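Local coordinates for anopheles Plasmodium-responsive Leucine-rich repeat protein 1B (Anopheles gambiae, PDB 4XGO) that probably takes part in the mosquito response to Plasmodium through protein-protein interactions, its leucine-rich repeat domain being the part described here, at residues S16-L19 with A20-K24; M100-S103 with N104-L107; N303-C307 with N308-A312; K216-Y219 with Q220-V223; H65-Q68 with N69-L72. One frame throughout, in Å; residues are numbered along the deposited sequence.

Contact 1: residues S16-L19 with A20-K24; sequences SALL and ASFHK
Leu-18 and Ser-21 meet through a single carbonyl that serves two donors. Leu-18 O accepts the backbone N-H of Phe-22 at 3.0 Å, the usual i to i+4 bond, and also the hydroxyl of Ser-21, whose OG stands 2.7 Å from Leu-18 O. The second bond arises because chi1 of Ser-21 is 77°, which folds OG back between its own N and carbonyl carbon, over the preceding turn. Three further backbone bonds keep the helical ladder regular: Ala-20 N to Ser-16 O, Ser-21 N to Ala-17 O, and His-23 N to Leu-19 O, the last the shortest of them at 2.8 Å.

The remaining contacts centre on the Phe-22 ring. Leu-18 O sits over one face, 3.2 Å above the ring plane and off centre. The apolar contacts come from the two leucines: Leu-18 and Phe-22 run side by side in the same direction, with CD2 of Leu-18 4.1 Å from CZ of Phe-22, while Leu-19 approaches the ring more loosely.

Residues 16-23 form the last turns of helix 12-23, at the N-terminal end of the solenoid. Ser-21 and Phe-22 pack on Val-27 of strand 27-29; Leu-18, Leu-19 and Phe-22 rest on Leu-30, Leu-28 and Asn-29 of the second subunit, and His-23 meets His-23 of that subunit ring to ring.

Contact 2: residues M100-S103 with N104-L107; sequences MSMS and NNNL. Unlike the reference sequence in segment 100-103: Met-100 (reference Leu).
Ser-103 and Asn-104 turn the chain out of strand 99-101, Asn-104 adopting a left-handed backbone conformation (phi 59°, psi 42°) that turns Asn-105 back toward the carbonyls just passed. Asn-105 then reaches inward with its amide. ND2 approaches two successive carbonyl oxygens, Ser-103 O at 3.2 Å and Met-102 O at 3.5 Å, and both bonds are weak. Its strongest polar partner is on the preceding coil, Leu-83 N, which donates to OD1; ND2 also donates to Leu-78 O there. The buried carboxamide is therefore engaged at both ends, which fixes its rotation and ties this turn to the one before it.

The apolar half of the contact lies on the Met-102 side chain. With CG anti to the backbone N (chi1 -153°), the chain leads inward and bends at its last torsion; SD comes to rest 3.8 Å from CD1 of Leu-107, the two side chains crossing at about a right angle. CG of Met-102 also lies 3.7 Å from ND2 of Asn-105, so the thioether chain borders both the amide and the leucine.

OG of Ser-103 is 3.1 Å from OD1 of Asn-104, but its stronger partner is OD1 of Asp-79. Met-102 O in turn accepts from ND2 of Asn-129 in the following coil. An inward asparagine bonding to backbone of its own and the preceding coil, just after a short parallel strand, is the asparagine ladder characteristic of leucine-rich repeats.

Contact 3: residues N303-C307 with N308-A312; sequences NDWDC and NSLRA
Asp-306 is the N-cap of helix 307-316, its side chain accepting from Ser-309 N, and Trp-305 with Leu-310 provides the packed side. Here CD1 of Leu-310 stands over one face of the indole, 4.0 Å from the centroid of the five-membered ring and 7° from its normal, a CH-pi contact. CB of Asn-303 covers the opposite face, so the ring is sandwiched, while NE1 donates to Leu-300 O. A chi1 of -175° sends CG of Leu-310 away from its own N and sets the methyl over the ring.

The cap itself is tight. OD2 of Asp-306 accepts from Ser-309 N at 3.0 Å, on its anti side and somewhat out of the carboxylate plane. Asp-306 O receives Leu-310 N at the same 3.0 Å in a nearly straight bond (174°), and Cys-307 O receives Arg-311 N at 2.7 Å. The negative carboxylate probably also interacts favourably with the positive end of the helix dipole.

Toward solvent the contact is looser and relies on water. One water donates to OD1 of Asp-306 at 2.8 Å and accepts from Asn-308 N, bridging the cap to the first turn. Nearby, NH2 of Arg-311 donates to OD1 of Asn-308 at 2.9 Å, and the guanidinium lays a face against Cys-307, its NH1 3.6 Å from CB of that residue.

Arg-311 also makes salt bridges to Glu-336 and Glu-343. The disulfide from Cys-307 to Cys-341 fastens the helix start to strand 339-342, on which Trp-305 and Leu-310 also pack, in the C-terminal cap of the solenoid.

Contact 4: residues K216-Y219 with Q220-V223; sequences KITY and QHFV. Unlike the reference sequence in segment 216-219: Lys-216 (reference Ile), Tyr-219 (reference Ile). Unlike the reference sequence in segment 220-223: Gln-220 (reference His). With PO4 (phosphate ion), chain E.
A chi1 of -68° carries the His-221 ring beside its backbone N and lays the imidazole across Thr-218, whose own chi1 of -65° aims OG1 at a bound phosphate. The two residues span the entry to a short 3-10 turn, which lies on the variable side of this leucine-rich repeat. CB of Thr-218 stands over the middle of the ring, 3.7 Å from its centroid and 12° off the normal, a CH-pi contact.

Two backbone bonds make the turn: His-221 N to Thr-218 O at 3.0 Å and Phe-222 N to Tyr-219 O at 3.1 Å. Phe-222 packs into the core, against Leu-198 and Leu-228, with CE1 3.7 Å from CG2 of Ile-217, and Tyr-219 stacks on Phe-243 of the next coil.

The phosphate ion, probably from the crystallisation liquor, occupies the start of the turn. Thr-195 OG1 binds it and also bonds to ND1 of His-221, which would restrain the ring's rotation. The ion accepts Thr-218 N through O2 at 2.8 Å and the threonine hydroxyl through O1, while O4 lies in the plane of the imidazole, 3.2 Å from CE1 of His-221.

Contact 5: residues H65-Q68 with N69-L72; sequences HVFQ and NVPL
Phe-67 presents its ring to Val-70 obliquely, and one face is covered from within the turn by CG1 of Val-66, which stands 3.6 Å above the plane over the ring centre. CG2 of Val-70 lies 3.8 Å from CD1 of Phe-67 and nearly as close to its CB, the two side chains crossing at a slant. That methyl is put there by the first torsion of Val-70, which places CG2 between the backbone N and the carbonyl carbon, directed back at the phenylalanine; it also rests 3.5 Å from Phe-67 O.

The same carbonyl accepts the one backbone bond between the segments, from Val-70 N at 3.0 Å, an i to i+3 bond that closes a tight turn. This turn belongs to the connection between strands 51-53 and 75-77, on the convex side of a leucine-rich repeat coil, where Phe-67 packs on Ile-90 and Thr-94 of the following coil and Val-70 on Ile-49 of the one before.

Polar groups hold the outer side. A water donates to Val-66 O at 2.6 Å and accepts from ND2 of Asn-69 at 2.9 Å, bridging the asparagine to the start of the turn. NE2 of Gln-68 extends instead to OD1 of Asn-93, and Asn-69 O accepts from ND1 of His-47.

The five contacts are strung along one solenoid without touching one another. Contact 1, on the helix at the N-terminal end, reaches the second subunit; contact 3, about 66 Å away between centres, closes the opposite end with its disulfide. Between centres, contact 5 lies about 21 Å from contact 1 and about 19 Å from contact 2, with nearest atoms about 6 Å apart in the latter case. Contacts 4 and 5 are turns on the outside of the coils, about 49 Å apart between centres, whereas contact 2 follows a strand, its Asn-104 side chain about 6 Å from an N-acetylglucosamine of the attached glycan. The phosphate belongs to contact 4, whose centre is about 27 Å from that of contact 3.

Contact 1: residues S16-L19 with A20-K24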
loop_
_atom_site.group_PDB
_atom_site.type_symbol
_atom_site.label_atom_id
_atom_site.label_comp_id
_atom_site.label_asym_id
_atom_site.label_seq_id
_atom_site.Cartn_x
_atom_site.Cartn_y
_atom_site.Cartn_z
ATOM N N SER A 16 -4.926 -13.087 27.072
ATOM C CA SER A 16 -5.300 -12.802 28.463
ATOM C C SER A 16 -4.768 -11.438 28.892
ATOM O O SER A 16 -5.504 -10.636 29.499
ATOM C CB SER A 16 -4.773 -13.888 29.412
ATOM O OG SER A 16 -5.223 -13.673 30.743
ATOM N N ALA A 17 -3.504 -11.180 28.585
ATOM C CA ALA A 17 -2.881 -9.914 28.965
ATOM C C ALA A 17 -3.552 -8.736 28.261
ATOM O O ALA A 17 -3.835 -7.709 28.892
ATOM C CB ALA A 17 -1.387 -9.950 28.731
ATOM N N LEU A 18 -3.833 -8.888 26.971
ATOM C CA LEU A 18 -4.605 -7.890 26.232
ATOM C C LEU A 18 -5.979 -7.614 26.824
ATOM O O LEU A 18 -6.352 -6.469 27.025
ATOM C CB LEU A 18 -4.799 -8.322 24.778
ATOM C CG LEU A 18 -3.687 -8.050 23.793
ATOM C CD1 LEU A 18 -4.050 -8.733 22.481
ATOM C CD2 LEU A 18 -3.473 -6.553 23.601
ATOM N N LEU A 19 -6.746 -8.673 27.070
ATOM C CA LEU A 19 -8.089 -8.534 27.647
ATOM C C LEU A 19 -8.050 -7.832 29.009
ATOM O O LEU A 19 -8.903 -7.001 29.291
ATOM C CB LEU A 19 -8.787 -9.903 27.778
ATOM C CG LEU A 19 -9.129 -10.603 26.453
ATOM C CD1 LEU A 19 -9.538 -12.056 26.673
ATOM C CD2 LEU A 19 -10.187 -9.850 25.651
ATOM N N ALA A 20 -7.038 -8.135 29.824
ATOM C CA ALA A 20 -6.889 -7.494 31.141
ATOM C C ALA A 20 -6.649 -5.993 30.979
ATOM O O ALA A 20 -7.226 -5.171 31.712
ATOM C CB ALA A 20 -5.742 -8.120 31.914
ATOM N N SER A 21 -5.792 -5.632 30.018
ATOM C CA SER A 21 -5.515 -4.213 29.743
ATOM C C SER A 21 -6.769 -3.480 29.213
ATOM O O SER A 21 -7.000 -2.312 29.530
ATOM C CB SER A 21 -4.304 -4.097 28.787
ATOM O OG SER A 21 -4.638 -4.394 27.436
ATOM N N PHE A 22 -7.578 -4.172 28.415
ATOM C CA PHE A 22 -8.798 -3.615 27.860
ATOM C C PHE A 22 -9.831 -3.439 28.971
ATOM O O PHE A 22 -10.510 -2.418 29.030
ATOM C CB PHE A 22 -9.424 -4.532 26.813
ATOM C CG PHE A 22 -8.619 -4.698 25.547
ATOM C CD1 PHE A 22 -7.541 -3.864 25.239
ATOM C CD2 PHE A 22 -8.980 -5.684 24.635
ATOM C CE1 PHE A 22 -6.845 -4.027 24.058
ATOM C CE2 PHE A 22 -8.281 -5.845 23.455
ATOM C CZ PHE A 22 -7.218 -5.017 23.169
ATOM N N HIS A 23 -9.930 -4.447 29.827
ATOM C CA HIS A 23 -10.921 -4.469 30.918
ATOM C C HIS A 23 -10.783 -3.262 31.841
ATOM O O HIS A 23 -11.790 -2.683 32.269
ATOM C CB HIS A 23 -10.772 -5.756 31.726
ATOM C CG HIS A 23 -11.762 -5.885 32.840
ATOM N ND1 HIS A 23 -13.057 -6.313 32.637
ATOM C CD2 HIS A 23 -11.651 -5.634 34.166
ATOM C CE1 HIS A 23 -13.703 -6.323 33.791
ATOM N NE2 HIS A 23 -12.871 -5.918 34.736
ATOM N N LYS A 24 -9.534 -2.903 32.148
ATOM C CA LYS A 24 -9.210 -1.737 32.982
ATOM C C LYS A 24 -9.283 -0.385 32.241
ATOM O O LYS A 24 -9.127 0.692 32.854
ATOM C CB LYS A 24 -7.823 -1.937 33.601
ATOM C CG LYS A 24 -7.726 -3.169 34.501
ATOM C CD LYS A 24 -6.333 -3.368 35.090
ATOM C CE LYS A 24 -5.311 -3.807 34.053
#

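Contact 2: residues M100-S103 with N104-L107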
loop_
_atom_site.group_PDB
_atom_site.type_symbol
_atom_site.label_atom_id
_atom_site.label_comp_id
_atom_site.label_asym_id
_atom_site.label_seq_id
_atom_site.Cartn_x
_atom_site.Cartn_y
_atom_site.Cartn_z
ATOM N N MET A 100 5.175 7.790 20.195
ATOM C CA MET A 100 4.175 8.396 19.349
ATOM C C MET A 100 4.441 7.937 17.930
ATOM O O MET A 100 5.536 8.173 17.398
ATOM C CB MET A 100 4.232 9.923 19.472
ATOM C CG MET A 100 2.929 10.625 19.129
ATOM S SD MET A 100 2.561 10.623 17.373
ATOM C CE MET A 100 3.691 11.849 16.734
ATOM N N SER A 101 3.464 7.266 17.337
ATOM C CA SER A 101 3.601 6.796 15.991
ATOM C C SER A 101 2.543 7.423 15.106
ATOM O O SER A 101 1.350 7.356 15.398
ATOM C CB SER A 101 3.511 5.267 15.978
ATOM O OG SER A 101 4.009 4.749 14.788
ATOM N N MET A 102 2.992 8.000 13.997
ATOM C CA MET A 102 2.104 8.603 13.017
ATOM C C MET A 102 2.644 8.383 11.592
ATOM O O MET A 102 2.603 9.265 10.734
ATOM C CB MET A 102 2.000 10.081 13.365
ATOM C CG MET A 102 0.722 10.723 12.939
ATOM S SD MET A 102 0.646 12.357 13.732
ATOM C CE MET A 102 -0.248 12.072 15.243
ATOM N N SER A 103 3.128 7.180 11.345
ATOM C CA SER A 103 3.583 6.837 10.014
ATOM C C SER A 103 2.398 6.803 9.056
ATOM O O SER A 103 1.253 6.642 9.465
ATOM C CB SER A 103 4.333 5.504 9.992
ATOM O OG SER A 103 3.437 4.408 10.135
ATOM N N ASN A 104 2.684 6.978 7.770
ATOM C CA ASN A 104 1.666 6.786 6.744
ATOM C C ASN A 104 0.456 7.699 6.918
ATOM O O ASN A 104 -0.689 7.276 6.788
ATOM C CB ASN A 104 1.259 5.304 6.692
ATOM C CG ASN A 104 2.402 4.400 6.269
ATOM O OD1 ASN A 104 3.187 3.913 7.093
ATOM N ND2 ASN A 104 2.549 4.226 4.976
ATOM N N ASN A 105 0.721 8.958 7.252
ATOM C CA ASN A 105 -0.259 10.025 7.103
ATOM C C ASN A 105 0.201 10.946 5.951
ATOM O O ASN A 105 0.968 10.516 5.085
ATOM C CB ASN A 105 -0.433 10.789 8.424
ATOM C CG ASN A 105 -1.324 10.048 9.420
ATOM O OD1 ASN A 105 -2.488 10.380 9.579
ATOM N ND2 ASN A 105 -0.783 9.031 10.065
ATOM N N ASN A 106 -0.303 12.172 5.924
ATOM C CA ASN A 106 0.078 13.145 4.909
ATOM C C ASN A 106 0.702 14.366 5.547
ATOM O O ASN A 106 0.544 15.494 5.038
ATOM C CB ASN A 106 -1.154 13.562 4.090
ATOM C CG ASN A 106 -1.808 12.396 3.375
ATOM O OD1 ASN A 106 -3.037 12.268 3.370
ATOM N ND2 ASN A 106 -1.009 11.553 2.764
ATOM N N LEU A 107 1.458 14.171 6.624
ATOM C CA LEU A 107 1.969 15.315 7.374
ATOM C C LEU A 107 3.008 16.082 6.579
ATOM O O LEU A 107 3.905 15.477 5.978
ATOM C CB LEU A 107 2.581 14.869 8.679
ATOM C CG LEU A 107 1.628 14.270 9.701
ATOM C CD1 LEU A 107 2.530 13.690 10.773
ATOM C CD2 LEU A 107 0.665 15.302 10.251
#

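Contact 3: residues N303-C307 with N308-A312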
loop_
_atom_site.group_PDB
_atom_site.type_symbol
_atom_site.label_atom_id
_atom_site.label_comp_id
_atom_site.label_asym_id
_atom_site.label_seq_id
_atom_site.Cartn_x
_atom_site.Cartn_y
_atom_site.Cartn_z
ATOM N N ASN A 303 34.248 -5.048 -13.273
ATOM C CA ASN A 303 35.311 -4.068 -13.141
ATOM C C ASN A 303 36.129 -4.035 -14.428
ATOM O O ASN A 303 35.575 -4.311 -15.496
ATOM C CB ASN A 303 36.129 -4.329 -11.875
ATOM C CG ASN A 303 35.486 -3.701 -10.641
ATOM O OD1 ASN A 303 35.478 -2.481 -10.494
ATOM N ND2 ASN A 303 34.920 -4.519 -9.774
ATOM N N ASP A 304 37.399 -3.632 -14.357
ATOM C CA ASP A 304 38.266 -3.565 -15.537
ATOM C C ASP A 304 39.645 -4.121 -15.206
ATOM O O ASP A 304 40.668 -3.471 -15.434
ATOM C CB ASP A 304 38.383 -2.120 -16.015
ATOM C CG ASP A 304 37.100 -1.611 -16.615
ATOM O OD1 ASP A 304 36.788 -1.984 -17.773
ATOM O OD2 ASP A 304 36.396 -0.836 -15.936
ATOM N N TRP A 305 39.666 -5.348 -14.700
ATOM C CA TRP A 305 40.857 -5.909 -14.042
ATOM C C TRP A 305 42.046 -6.134 -14.954
ATOM O O TRP A 305 41.914 -6.658 -16.061
ATOM C CB TRP A 305 40.552 -7.284 -13.405
ATOM C CG TRP A 305 39.600 -7.202 -12.306
ATOM C CD1 TRP A 305 38.310 -7.663 -12.286
ATOM C CD2 TRP A 305 39.822 -6.581 -11.042
ATOM N NE1 TRP A 305 37.727 -7.374 -11.082
ATOM C CE2 TRP A 305 38.630 -6.707 -10.299
ATOM C CE3 TRP A 305 40.915 -5.933 -10.462
ATOM C CZ2 TRP A 305 38.492 -6.181 -9.014
ATOM C CZ3 TRP A 305 40.774 -5.416 -9.180
ATOM C CH2 TRP A 305 39.595 -5.567 -8.466
ATOM N N ASP A 306 43.213 -5.779 -14.439
ATOM C CA ASP A 306 44.492 -6.256 -14.961
ATOM C C ASP A 306 44.693 -7.689 -14.433
ATOM O O ASP A 306 44.519 -7.952 -13.237
ATOM C CB ASP A 306 45.573 -5.296 -14.469
ATOM C CG ASP A 306 46.954 -5.796 -14.688
ATOM O OD1 ASP A 306 47.457 -5.627 -15.823
ATOM O OD2 ASP A 306 47.552 -6.295 -13.716
ATOM N N CYS A 307 45.003 -8.629 -15.325
ATOM C CA CYS A 307 45.082 -10.044 -14.928
ATOM C C CYS A 307 46.132 -10.288 -13.847
ATOM O O CYS A 307 45.895 -11.044 -12.922
ATOM C CB CYS A 307 45.365 -10.948 -16.138
ATOM S SG CYS A 307 43.998 -11.092 -17.305
ATOM N N ASN A 308 47.287 -9.649 -13.965
ATOM C CA ASN A 308 48.357 -9.848 -12.979
ATOM C C ASN A 308 47.918 -9.411 -11.574
ATOM O O ASN A 308 48.163 -10.107 -10.593
ATOM C CB ASN A 308 49.634 -9.123 -13.418
ATOM C CG ASN A 308 50.312 -9.809 -14.594
ATOM O OD1 ASN A 308 50.246 -11.037 -14.727
ATOM N ND2 ASN A 308 50.948 -9.025 -15.465
ATOM N N SER A 309 47.214 -8.289 -11.491
ATOM C CA SER A 309 46.703 -7.814 -10.202
ATOM C C SER A 309 45.628 -8.739 -9.648
ATOM O O SER A 309 45.623 -9.088 -8.463
ATOM C CB SER A 309 46.114 -6.410 -10.362
ATOM O OG SER A 309 45.807 -5.848 -9.098
ATOM N N LEU A 310 44.683 -9.108 -10.503
ATOM C CA LEU A 310 43.627 -10.034 -10.120
ATOM C C LEU A 310 44.201 -11.377 -9.660
ATOM O O LEU A 310 43.792 -11.908 -8.625
ATOM C CB LEU A 310 42.687 -10.248 -11.308
ATOM C CG LEU A 310 41.434 -11.086 -11.097
ATOM C CD1 LEU A 310 40.534 -10.437 -10.062
ATOM C CD2 LEU A 310 40.711 -11.220 -12.423
ATOM N N ARG A 311 45.146 -11.913 -10.424
ATOM C CA ARG A 311 45.797 -13.181 -10.057
ATOM C C ARG A 311 46.575 -13.075 -8.749
ATOM O O ARG A 311 46.563 -14.011 -7.950
ATOM C CB ARG A 311 46.724 -13.663 -11.161
ATOM C CG ARG A 311 45.987 -14.305 -12.321
ATOM C CD ARG A 311 46.954 -15.046 -13.221
ATOM N NE ARG A 311 47.813 -14.149 -13.982
ATOM C CZ ARG A 311 47.652 -13.841 -15.264
ATOM N NH1 ARG A 311 46.642 -14.346 -15.972
ATOM N NH2 ARG A 311 48.507 -13.016 -15.849
ATOM N N ALA A 312 47.237 -11.938 -8.531
ATOM C CA ALA A 312 47.896 -11.663 -7.248
ATOM C C ALA A 312 46.893 -11.614 -6.102
ATOM O O ALA A 312 47.209 -11.985 -4.975
ATOM C CB ALA A 312 48.680 -10.361 -7.317
HETATM O O HOH W 1 48.243 -8.210 -16.389
#

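Contact 4: residues K216-Y219 with Q220-V223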
loop_
_atom_site.group_PDB
_atom_site.type_symbol
_atom_site.label_atom_id
_atom_site.label_comp_id
_atom_site.label_asym_id
_atom_site.label_seq_id
_atom_site.Cartn_x
_atom_site.Cartn_y
_atom_site.Cartn_z
ATOM N N LYS A 216 33.622 11.690 -3.180
ATOM C CA LYS A 216 34.802 11.396 -2.381
ATOM C C LYS A 216 34.413 10.922 -1.004
ATOM O O LYS A 216 33.329 11.254 -0.535
ATOM C CB LYS A 216 35.645 12.667 -2.207
ATOM C CG LYS A 216 36.109 13.314 -3.496
ATOM C CD LYS A 216 37.007 14.511 -3.191
ATOM N N ILE A 217 35.276 10.133 -0.370
ATOM C CA ILE A 217 35.175 9.831 1.063
ATOM C C ILE A 217 36.502 10.241 1.673
ATOM O O ILE A 217 37.543 9.701 1.316
ATOM C CB ILE A 217 34.935 8.343 1.372
ATOM C CG1 ILE A 217 33.566 7.901 0.856
ATOM C CG2 ILE A 217 35.046 8.085 2.872
ATOM C CD1 ILE A 217 33.360 6.420 0.866
ATOM N N THR A 218 36.461 11.226 2.565
ATOM C CA THR A 218 37.652 11.722 3.231
ATOM C C THR A 218 37.918 10.872 4.454
ATOM O O THR A 218 37.166 10.903 5.416
ATOM C CB THR A 218 37.476 13.186 3.655
ATOM O OG1 THR A 218 37.337 13.990 2.481
ATOM C CG2 THR A 218 38.673 13.676 4.471
ATOM N N TYR A 219 39.012 10.130 4.430
ATOM C CA TYR A 219 39.247 9.122 5.444
ATOM C C TYR A 219 39.394 9.729 6.850
ATOM O O TYR A 219 39.054 9.076 7.836
ATOM C CB TYR A 219 40.467 8.283 5.060
ATOM C CG TYR A 219 40.677 7.055 5.913
ATOM C CD1 TYR A 219 39.788 5.988 5.867
ATOM C CD2 TYR A 219 41.773 6.958 6.761
ATOM C CE1 TYR A 219 39.982 4.854 6.645
ATOM C CE2 TYR A 219 41.979 5.831 7.540
ATOM C CZ TYR A 219 41.090 4.783 7.478
ATOM O OH TYR A 219 41.313 3.672 8.269
ATOM N N GLN A 220 39.859 10.975 6.939
ATOM C CA GLN A 220 40.006 11.668 8.230
ATOM C C GLN A 220 38.681 11.853 8.967
ATOM O O GLN A 220 38.672 12.039 10.184
ATOM C CB GLN A 220 40.684 13.037 8.042
ATOM C CG GLN A 220 40.985 13.799 9.331
ATOM C CD GLN A 220 39.814 14.627 9.840
ATOM O OE1 GLN A 220 38.889 14.947 9.090
ATOM N NE2 GLN A 220 39.841 14.966 11.129
ATOM N N HIS A 221 37.569 11.817 8.236
ATOM C CA HIS A 221 36.254 11.968 8.859
ATOM C C HIS A 221 35.917 10.806 9.787
ATOM O O HIS A 221 34.986 10.912 10.584
ATOM C CB HIS A 221 35.178 12.141 7.795
ATOM C CG HIS A 221 35.288 13.437 7.055
ATOM N ND1 HIS A 221 34.535 13.733 5.940
ATOM C CD2 HIS A 221 36.084 14.510 7.265
ATOM C CE1 HIS A 221 34.851 14.937 5.504
ATOM N NE2 HIS A 221 35.785 15.433 6.292
ATOM N N PHE A 222 36.688 9.719 9.686
ATOM C CA PHE A 222 36.482 8.522 10.496
ATOM C C PHE A 222 37.448 8.359 11.682
ATOM O O PHE A 222 37.387 7.340 12.386
ATOM C CB PHE A 222 36.559 7.298 9.586
ATOM C CG PHE A 222 35.447 7.249 8.576
ATOM C CD1 PHE A 222 35.523 7.981 7.405
ATOM C CD2 PHE A 222 34.305 6.523 8.828
ATOM C CE1 PHE A 222 34.495 7.958 6.487
ATOM C CE2 PHE A 222 33.274 6.496 7.918
ATOM C CZ PHE A 222 33.369 7.212 6.740
ATOM N N VAL A 223 38.295 9.357 11.922
ATOM C CA VAL A 223 39.379 9.258 12.923
ATOM C C VAL A 223 38.892 9.109 14.379
ATOM O O VAL A 223 39.630 8.601 15.237
ATOM C CB VAL A 223 40.341 10.480 12.825
ATOM C CG1 VAL A 223 39.681 11.746 13.357
ATOM C CG2 VAL A 223 41.660 10.205 13.546
HETATM P P PO4 E . 33.632 13.679 1.956
HETATM O O1 PO4 E . 34.912 14.113 1.244
HETATM O O2 PO4 E . 33.917 12.480 2.820
HETATM O O3 PO4 E . 32.597 13.374 0.889
HETATM O O4 PO4 E . 33.133 14.815 2.834
#

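Contact 5: residues H65-Q68 with N69-L72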
loop_
_atom_site.group_PDB
_atom_site.type_symbol
_atom_site.label_atom_id
_atom_site.label_comp_id
_atom_site.label_asym_id
_atom_site.label_seq_id
_atom_site.Cartn_x
_atom_site.Cartn_y
_atom_site.Cartn_z
ATOM N N HIS A 65 -7.498 20.196 21.577
ATOM C CA HIS A 65 -7.562 19.818 22.995
ATOM C C HIS A 65 -8.098 18.394 23.227
ATOM O O HIS A 65 -8.464 18.027 24.337
ATOM C CB HIS A 65 -8.395 20.848 23.779
ATOM C CG HIS A 65 -7.899 22.258 23.640
ATOM N ND1 HIS A 65 -6.609 22.631 23.955
ATOM C CD2 HIS A 65 -8.519 23.381 23.216
ATOM C CE1 HIS A 65 -6.462 23.926 23.748
ATOM N NE2 HIS A 65 -7.602 24.402 23.288
ATOM N N VAL A 66 -8.113 17.567 22.182
ATOM C CA VAL A 66 -8.671 16.220 22.310
ATOM C C VAL A 66 -7.969 15.373 23.387
ATOM O O VAL A 66 -8.621 14.546 24.026
ATOM C CB VAL A 66 -8.688 15.476 20.962
ATOM C CG1 VAL A 66 -7.267 15.154 20.505
ATOM C CG2 VAL A 66 -9.533 14.207 21.038
ATOM N N PHE A 67 -6.670 15.599 23.615
ATOM C CA PHE A 67 -5.908 14.782 24.566
ATOM C C PHE A 67 -5.814 15.349 25.989
ATOM O O PHE A 67 -5.199 14.732 26.872
ATOM C CB PHE A 67 -4.513 14.429 24.010
ATOM C CG PHE A 67 -4.551 13.676 22.700
ATOM C CD1 PHE A 67 -5.381 12.563 22.535
ATOM C CD2 PHE A 67 -3.775 14.086 21.615
ATOM C CE1 PHE A 67 -5.442 11.886 21.325
ATOM C CE2 PHE A 67 -3.830 13.407 20.405
ATOM C CZ PHE A 67 -4.653 12.297 20.257
ATOM N N GLN A 68 -6.443 16.498 26.228
ATOM C CA GLN A 68 -6.553 17.026 27.584
ATOM C C GLN A 68 -7.245 16.034 28.517
ATOM O O GLN A 68 -6.939 15.986 29.707
ATOM C CB GLN A 68 -7.326 18.333 27.589
ATOM C CG GLN A 68 -6.617 19.443 26.871
ATOM C CD GLN A 68 -7.084 20.794 27.363
ATOM O OE1 GLN A 68 -8.283 21.065 27.401
ATOM N NE2 GLN A 68 -6.146 21.628 27.778
ATOM N N ASN A 69 -8.158 15.234 27.972
ATOM C CA ASN A 69 -8.872 14.232 28.753
ATOM C C ASN A 69 -8.091 12.953 29.028
ATOM O O ASN A 69 -8.564 12.109 29.803
ATOM C CB ASN A 69 -10.186 13.863 28.063
ATOM C CG ASN A 69 -11.237 14.949 28.183
ATOM O OD1 ASN A 69 -11.452 15.507 29.266
ATOM N ND2 ASN A 69 -11.922 15.238 27.077
ATOM N N VAL A 70 -6.914 12.796 28.407
ATOM C CA VAL A 70 -6.088 11.607 28.639
ATOM C C VAL A 70 -4.675 11.962 29.148
ATOM O O VAL A 70 -3.663 11.670 28.491
ATOM C CB VAL A 70 -6.065 10.661 27.404
ATOM C CG1 VAL A 70 -7.427 10.008 27.212
ATOM C CG2 VAL A 70 -5.656 11.386 26.125
ATOM N N PRO A 71 -4.586 12.533 30.368
ATOM C CA PRO A 71 -3.281 13.011 30.852
ATOM C C PRO A 71 -2.269 11.911 31.205
ATOM O O PRO A 71 -1.073 12.193 31.325
ATOM C CB PRO A 71 -3.653 13.841 32.083
ATOM C CG PRO A 71 -4.887 13.188 32.593
ATOM C CD PRO A 71 -5.648 12.751 31.368
ATOM N N LEU A 72 -2.722 10.669 31.309
ATOM C CA LEU A 72 -1.837 9.555 31.619
ATOM C C LEU A 72 -1.261 8.905 30.358
ATOM O O LEU A 72 -0.567 7.916 30.472
ATOM C CB LEU A 72 -2.575 8.489 32.420
ATOM C CG LEU A 72 -3.228 8.970 33.719
ATOM C CD1 LEU A 72 -3.869 7.781 34.410
ATOM C CD2 LEU A 72 -2.206 9.661 34.611
HETATM O O HOH W 2 -11.137 14.080 24.587
#